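Local coordinates for probable antibiotics synthesis protein (PDB 1V70) that is of unknown function but has a small cupin fold, probably binds a metal ion and may take part in antibiotic synthesis, at residues K19-Q24 and L29-A34; E66-L71 and G86-S91. All coordinates share one frame; numbering follows the deposited sequence. Where two conformers were deposited one is given.

Interaction 1: K19-Q24 and L29-A34. With NA (sodium ion), chain B.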
loop_
_atom_site.group_PDB
_atom_site.type_symbol
_atom_site.label_atom_id
_atom_site.label_comp_id
_atom_site.label_asym_id
_atom_site.label_seq_id
_atom_site.Cartn_x
_atom_site.Cartn_y
_atom_site.Cartn_z
ATOM N N LYS A 19 7.612 4.933 -12.992
ATOM C CA LYS A 19 6.410 5.090 -12.184
ATOM C C LYS A 19 5.378 4.231 -12.899
ATOM O O LYS A 19 5.006 4.497 -14.043
ATOM C CB LYS A 19 5.974 6.555 -12.134
ATOM C CG LYS A 19 6.957 7.447 -11.383
ATOM C CD LYS A 19 6.467 8.887 -11.271
ATOM C CE LYS A 19 5.231 9.003 -10.392
ATOM N NZ LYS A 19 4.033 8.349 -10.987
ATOM N N ILE A 20 4.934 3.185 -12.217
ATOM C CA ILE A 20 3.998 2.228 -12.785
ATOM C C ILE A 20 2.623 2.321 -12.132
ATOM O O ILE A 20 2.441 1.879 -11.003
ATOM C CB ILE A 20 4.559 0.804 -12.591
ATOM C CG1 ILE A 20 5.965 0.727 -13.197
ATOM C CG2 ILE A 20 3.628 -0.223 -13.209
ATOM C CD1 ILE A 20 6.855 -0.332 -12.569
ATOM N N PRO A 21 1.634 2.903 -12.830
ATOM C CA PRO A 21 0.292 3.018 -12.253
ATOM C C PRO A 21 -0.379 1.657 -12.117
ATOM O O PRO A 21 -0.367 0.855 -13.047
ATOM C CB PRO A 21 -0.430 3.911 -13.262
ATOM C CG PRO A 21 0.672 4.727 -13.862
ATOM C CD PRO A 21 1.743 3.696 -14.065
ATOM N N VAL A 22 -0.943 1.390 -10.946
ATOM C CA VAL A 22 -1.642 0.134 -10.708
ATOM C C VAL A 22 -3.137 0.447 -10.762
ATOM O O VAL A 22 -3.865 -0.095 -11.594
ATOM C CB VAL A 22 -1.267 -0.464 -9.332
ATOM C CG1 VAL A 22 -1.991 -1.789 -9.127
ATOM C CG2 VAL A 22 0.242 -0.676 -9.250
ATOM N N PHE A 23 -3.578 1.333 -9.873
ATOM C CA PHE A 23 -4.968 1.780 -9.808
ATOM C C PHE A 23 -4.944 3.293 -9.635
ATOM O O PHE A 23 -3.983 3.853 -9.099
ATOM C CB PHE A 23 -5.707 1.194 -8.603
ATOM C CG PHE A 23 -5.659 -0.302 -8.511
ATOM C CD1 PHE A 23 -6.157 -1.105 -9.534
ATOM C CD2 PHE A 23 -5.132 -0.909 -7.376
ATOM C CE1 PHE A 23 -6.132 -2.495 -9.420
ATOM C CE2 PHE A 23 -5.102 -2.289 -7.253
ATOM C CZ PHE A 23 -5.602 -3.086 -8.274
ATOM N N GLN A 24 -6.009 3.956 -10.069
ATOM C CA GLN A 24 -6.075 5.409 -9.925
ATOM C C GLN A 24 -7.510 5.907 -9.910
ATOM O O GLN A 24 -8.386 5.372 -10.576
ATOM C CB GLN A 24 -5.273 6.067 -11.067
ATOM C CG GLN A 24 -5.895 5.911 -12.475
ATOM C CD GLN A 24 -5.743 4.480 -12.964
ATOM O OE1 GLN A 24 -6.625 3.646 -12.828
ATOM N NE2 GLN A 24 -4.589 4.229 -13.619
ATOM N N LEU A 29 -3.743 7.603 -5.762
ATOM C CA LEU A 29 -2.849 7.059 -6.766
ATOM C C LEU A 29 -2.227 5.861 -6.062
ATOM O O LEU A 29 -1.774 5.970 -4.922
ATOM C CB LEU A 29 -1.752 8.053 -7.145
ATOM C CG LEU A 29 -2.167 9.301 -7.926
ATOM C CD1 LEU A 29 -0.921 10.097 -8.276
ATOM C CD2 LEU A 29 -2.919 8.905 -9.191
ATOM N N TYR A 30 -2.240 4.715 -6.727
ATOM C CA TYR A 30 -1.681 3.487 -6.171
ATOM C C TYR A 30 -0.679 3.070 -7.237
ATOM O O TYR A 30 -1.055 2.531 -8.282
ATOM C CB TYR A 30 -2.795 2.447 -6.018
ATOM C CG TYR A 30 -2.491 1.316 -5.061
ATOM C CD1 TYR A 30 -2.765 1.429 -3.693
ATOM C CD2 TYR A 30 -1.958 0.120 -5.527
ATOM C CE1 TYR A 30 -2.516 0.365 -2.819
ATOM C CE2 TYR A 30 -1.708 -0.943 -4.668
ATOM C CZ TYR A 30 -1.992 -0.817 -3.317
ATOM O OH TYR A 30 -1.769 -1.893 -2.488
ATOM N N ASP A 31 0.598 3.343 -6.974
ATOM C CA ASP A 31 1.663 3.077 -7.936
ATOM C C ASP A 31 2.807 2.225 -7.432
ATOM O O ASP A 31 2.963 1.993 -6.235
ATOM C CB ASP A 31 2.310 4.396 -8.385
ATOM C CG ASP A 31 1.314 5.418 -8.867
ATOM O OD1 ASP A 31 0.446 5.059 -9.680
ATOM O OD2 ASP A 31 1.414 6.591 -8.441
ATOM N N LEU A 32 3.621 1.781 -8.381
ATOM C CA LEU A 32 4.839 1.056 -8.079
ATOM C C LEU A 32 5.945 1.974 -8.587
ATOM O O LEU A 32 5.825 2.547 -9.674
ATOM C CB LEU A 32 4.930 -0.266 -8.846
ATOM C CG LEU A 32 4.036 -1.439 -8.458
ATOM C CD1 LEU A 32 4.342 -2.613 -9.382
ATOM C CD2 LEU A 32 4.276 -1.827 -7.005
ATOM N N TYR A 33 6.994 2.156 -7.796
ATOM C CA TYR A 33 8.136 2.955 -8.236
ATOM C C TYR A 33 9.267 1.948 -8.362
ATOM O O TYR A 33 9.543 1.205 -7.422
ATOM C CB TYR A 33 8.547 4.010 -7.205
ATOM C CG TYR A 33 7.698 5.260 -7.133
ATOM C CD1 TYR A 33 8.140 6.358 -6.395
ATOM C CD2 TYR A 33 6.449 5.346 -7.759
ATOM C CE1 TYR A 33 7.367 7.509 -6.271
ATOM C CE2 TYR A 33 5.663 6.502 -7.641
ATOM C CZ TYR A 33 6.133 7.576 -6.892
ATOM O OH TYR A 33 5.372 8.715 -6.744
ATOM N N ALA A 34 9.910 1.910 -9.522
ATOM C CA ALA A 34 11.014 0.988 -9.756
ATOM C C ALA A 34 12.262 1.828 -9.972
ATOM O O ALA A 34 12.355 2.584 -10.944
ATOM C CB ALA A 34 10.730 0.122 -10.980
HETATM NA NA NA B . -4.498 -0.257 -13.826
HETATM O O HOH W 1 2.998 8.786 -7.986
HETATM O O HOH W 2 -3.169 1.790 -14.588
HETATM O O HOH W 3 -2.085 -1.269 -14.110
HETATM O O HOH W 4 -2.047 5.304 -10.211
HETATM O O HOH W 5 -6.261 1.579 -14.295
HETATM O O HOH W 6 -6.420 -1.695 -13.271
HETATM O O HOH W 7 -4.690 -0.867 -16.359
#
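Ile-20 and Leu-32 meet CB to CB at 3.9 Å, and Val-22 continues this apolar face, setting CG2 against Leu-32 CG and bringing CB to the edge of the Tyr-30 ring. Val-22 turns CG1 opposite its own N (chi1 -179°), which lays that methyl over the centre of the Phe-23 ring. Phe-23 and Tyr-30 run side by side, CD2 to CD2 3.8 Å, their planes oblique at 40°; Phe-78 of the second subunit meets the Phe-23 ring. Two nearly straight bonds join Ile-20 and Leu-32, including Ile-20 N to Leu-32 O at 2.8 Å. Tyr-30 O then accepts from both Val-22 N (2.9 Å) and Phe-23 N (3.2 Å). At this bulge Val-22 O binds a sodium ion, 2.3 Å away, whose other five ligands are waters. On the polar face, one water joins Phe-23 O to Asp-31 OD1. Another links Asp-31 OD2 with Tyr-33 OH, itself bonded to Gln-41, and more weakly with Lys-19 NZ, which stays 4.1 Å from Asp-31 OD2, beyond a salt bridge. Val-22 and Phe-23 together facing Tyr-30 make a classic beta bulge in an antiparallel hairpin of the cupin fold, whose strand 18-25 is outermost in its sheet within this chain.

Interaction 2: E66-L71 and G86-S91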
loop_
_atom_site.group_PDB
_atom_site.type_symbol
_atom_site.label_atom_id
_atom_site.label_comp_id
_atom_site.label_asym_id
_atom_site.label_seq_id
_atom_site.Cartn_x
_atom_site.Cartn_y
_atom_site.Cartn_z
ATOM N N GLU A 66 13.162 17.280 7.423
ATOM C CA GLU A 66 14.594 17.387 7.739
ATOM C C GLU A 66 15.188 16.054 8.212
ATOM O O GLU A 66 16.201 16.030 8.898
ATOM C CB GLU A 66 14.795 18.456 8.830
ATOM C CG GLU A 66 13.957 19.721 8.583
ATOM C CD GLU A 66 14.324 20.822 9.565
ATOM O OE1 GLU A 66 14.866 20.529 10.626
ATOM O OE2 GLU A 66 14.032 21.976 9.269
ATOM N N GLU A 67 14.567 14.942 7.832
ATOM C CA GLU A 67 15.054 13.630 8.239
ATOM C C GLU A 67 15.131 12.660 7.059
ATOM O O GLU A 67 14.365 12.769 6.101
ATOM C CB GLU A 67 14.121 13.055 9.312
ATOM C CG GLU A 67 14.618 11.799 10.019
ATOM C CD GLU A 67 13.587 11.239 10.988
ATOM O OE1 GLU A 67 13.890 11.116 12.197
ATOM O OE2 GLU A 67 12.466 10.920 10.538
ATOM N N GLU A 68 16.070 11.723 7.135
ATOM C CA GLU A 68 16.228 10.691 6.116
ATOM C C GLU A 68 16.214 9.341 6.817
ATOM O O GLU A 68 16.575 9.232 7.994
ATOM C CB GLU A 68 17.544 10.849 5.354
ATOM C CG GLU A 68 17.594 12.060 4.448
ATOM C CD GLU A 68 18.843 12.082 3.596
ATOM O OE1 GLU A 68 19.946 11.953 4.164
ATOM O OE2 GLU A 68 18.722 12.230 2.364
ATOM N N ALA A 69 15.795 8.315 6.089
ATOM C CA ALA A 69 15.726 6.971 6.636
ATOM C C ALA A 69 16.061 5.946 5.570
ATOM O O ALA A 69 15.882 6.193 4.372
ATOM C CB ALA A 69 14.326 6.702 7.179
ATOM N N LEU A 70 16.569 4.802 6.011
ATOM C CA LEU A 70 16.886 3.708 5.107
ATOM C C LEU A 70 15.667 2.803 5.154
ATOM O O LEU A 70 15.375 2.181 6.177
ATOM C CB LEU A 70 18.133 2.956 5.582
ATOM C CG LEU A 70 19.448 3.734 5.518
ATOM C CD1 LEU A 70 20.591 2.821 5.933
ATOM C CD2 LEU A 70 19.676 4.257 4.106
ATOM N N LEU A 71 14.942 2.758 4.046
ATOM C CA LEU A 71 13.738 1.956 3.948
ATOM C C LEU A 71 14.069 0.601 3.326
ATOM O O LEU A 71 14.371 0.517 2.132
ATOM C CB LEU A 71 12.712 2.698 3.089
ATOM C CG LEU A 71 11.230 2.358 3.249
ATOM C CD1 LEU A 71 10.735 2.835 4.615
ATOM C CD2 LEU A 71 10.441 3.031 2.134
ATOM N N GLY A 86 11.207 12.841 -0.869
ATOM C CA GLY A 86 11.751 12.199 -2.048
ATOM C C GLY A 86 12.343 10.862 -1.664
ATOM O O GLY A 86 12.361 10.501 -0.485
ATOM N N VAL A 87 12.817 10.118 -2.652
ATOM C CA VAL A 87 13.426 8.821 -2.398
ATOM C C VAL A 87 14.554 8.604 -3.396
ATOM O O VAL A 87 14.435 8.970 -4.566
ATOM C CB VAL A 87 12.383 7.665 -2.493
ATOM C CG1 VAL A 87 11.814 7.569 -3.901
ATOM C CG2 VAL A 87 13.021 6.360 -2.085
ATOM N N ARG A 88 15.655 8.030 -2.924
ATOM C CA ARG A 88 16.854 7.810 -3.730
ATOM C C ARG A 88 17.354 6.379 -3.573
ATOM O O ARG A 88 17.408 5.832 -2.479
ATOM C CB ARG A 88 17.962 8.767 -3.277
ATOM C CG ARG A 88 17.514 10.217 -3.146
ATOM C CD ARG A 88 18.693 11.165 -2.899
ATOM N NE ARG A 88 19.654 10.581 -1.957
ATOM C CZ ARG A 88 19.596 10.983 -0.668
ATOM N NH1 ARG A 88 18.657 11.827 -0.277
ATOM N NH2 ARG A 88 20.513 10.532 0.202
ATOM N N ASN A 89 17.774 5.744 -4.660
ATOM C CA ASN A 89 18.353 4.419 -4.548
ATOM C C ASN A 89 19.864 4.613 -4.536
ATOM O O ASN A 89 20.477 4.839 -5.581
ATOM C CB ASN A 89 17.958 3.529 -5.730
ATOM C CG ASN A 89 18.472 2.114 -5.575
ATOM O OD1 ASN A 89 19.332 1.850 -4.733
ATOM N ND2 ASN A 89 17.959 1.197 -6.389
ATOM N N GLU A 90 20.454 4.549 -3.347
ATOM C CA GLU A 90 21.897 4.722 -3.204
ATOM C C GLU A 90 22.600 3.374 -3.048
ATOM O O GLU A 90 23.774 3.310 -2.708
ATOM C CB GLU A 90 22.197 5.586 -1.966
ATOM C CG GLU A 90 21.697 7.040 -2.079
ATOM C CD GLU A 90 22.372 7.777 -3.220
ATOM O OE1 GLU A 90 23.387 7.306 -3.720
ATOM O OE2 GLU A 90 21.877 8.836 -3.592
ATOM N N SER A 91 21.874 2.291 -3.308
ATOM C CA SER A 91 22.437 0.949 -3.202
ATOM C C SER A 91 22.984 0.502 -4.552
ATOM O O SER A 91 22.952 1.254 -5.524
ATOM C CB SER A 91 21.370 -0.046 -2.745
ATOM O OG SER A 91 20.492 -0.378 -3.812
#
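The backbones of Glu-68, in strand 67-71, and Arg-88, at the end of strand 85-88, belong to one antiparallel sheet but are separated by strand 60-64, which leaves even the nearest CA atoms, those of Glu-68 and Val-87, 9.2 Å apart. Side chains alone span this gap. Glu-68 leans toward the other segment, its chain extended beyond CG, while Arg-88 bends at chi3 (-41°) and brings its guanidinium group back to meet it, the two side chains crossing at about a right angle. A single carboxylate oxygen does the work: Arg-88 NH1 donates to Glu-68 OE2 at 2.7 Å, and this short bond is nearly straight, with an angle of 165° at the hydrogen. The oxygen lies in the guanidinium plane and is approached nearly along its C-O axis. Arg-88 NH2 reaches the same OE2 only weakly, at 3.3 Å, so the salt bridge is lopsided, and the carboxylate is turned 39° from the guanidinium plane. At another part of the guanidinium edge, Arg-88 NE donates to Glu-90 OE2 at 3.3 Å, which accepts on its anti lone pair. With carboxylates at both places, the guanidinium is restrained in its rotation, and the two negative charges probably stabilise its positive charge. The Arg-88 side chain also packs on Val-61 of the intervening strand and on Ala-40. Just beyond, Asn-89 OD1 accepts from Ser-91 N (2.9 Å) and Ser-91 OG (2.7 Å), while its ND2 bonds to Leu-35 O and Ser-93 O; this fixes the chain as it leaves the strand. The arrangement is a surface salt-bridge network, Glu-68 to Arg-88 to Glu-90, laid across a strand of the smaller cupin sheet and followed by an Asx turn.

Interaction 1 is largely buried and joins adjacent strands of the five-stranded sheet, whereas interaction 2 lies at the surface and ties next-but-one strands of the four-stranded sheet, so the two share no element. Their centres are about 19 Å apart, on opposite sides of the chain's centre. Chemistry follows place: residues 19-24 and 29-34 bury 582 Å² through main-chain pairing and apolar packing, with water and sodium at the margin, while residues 66-71 and 86-91 bury 81 Å² and depend on charged side chains. Strand 95-102 packs against residues of both. Each also borders the second subunit, interaction 1 through aromatic rings and interaction 2 through residues of strand 67-71.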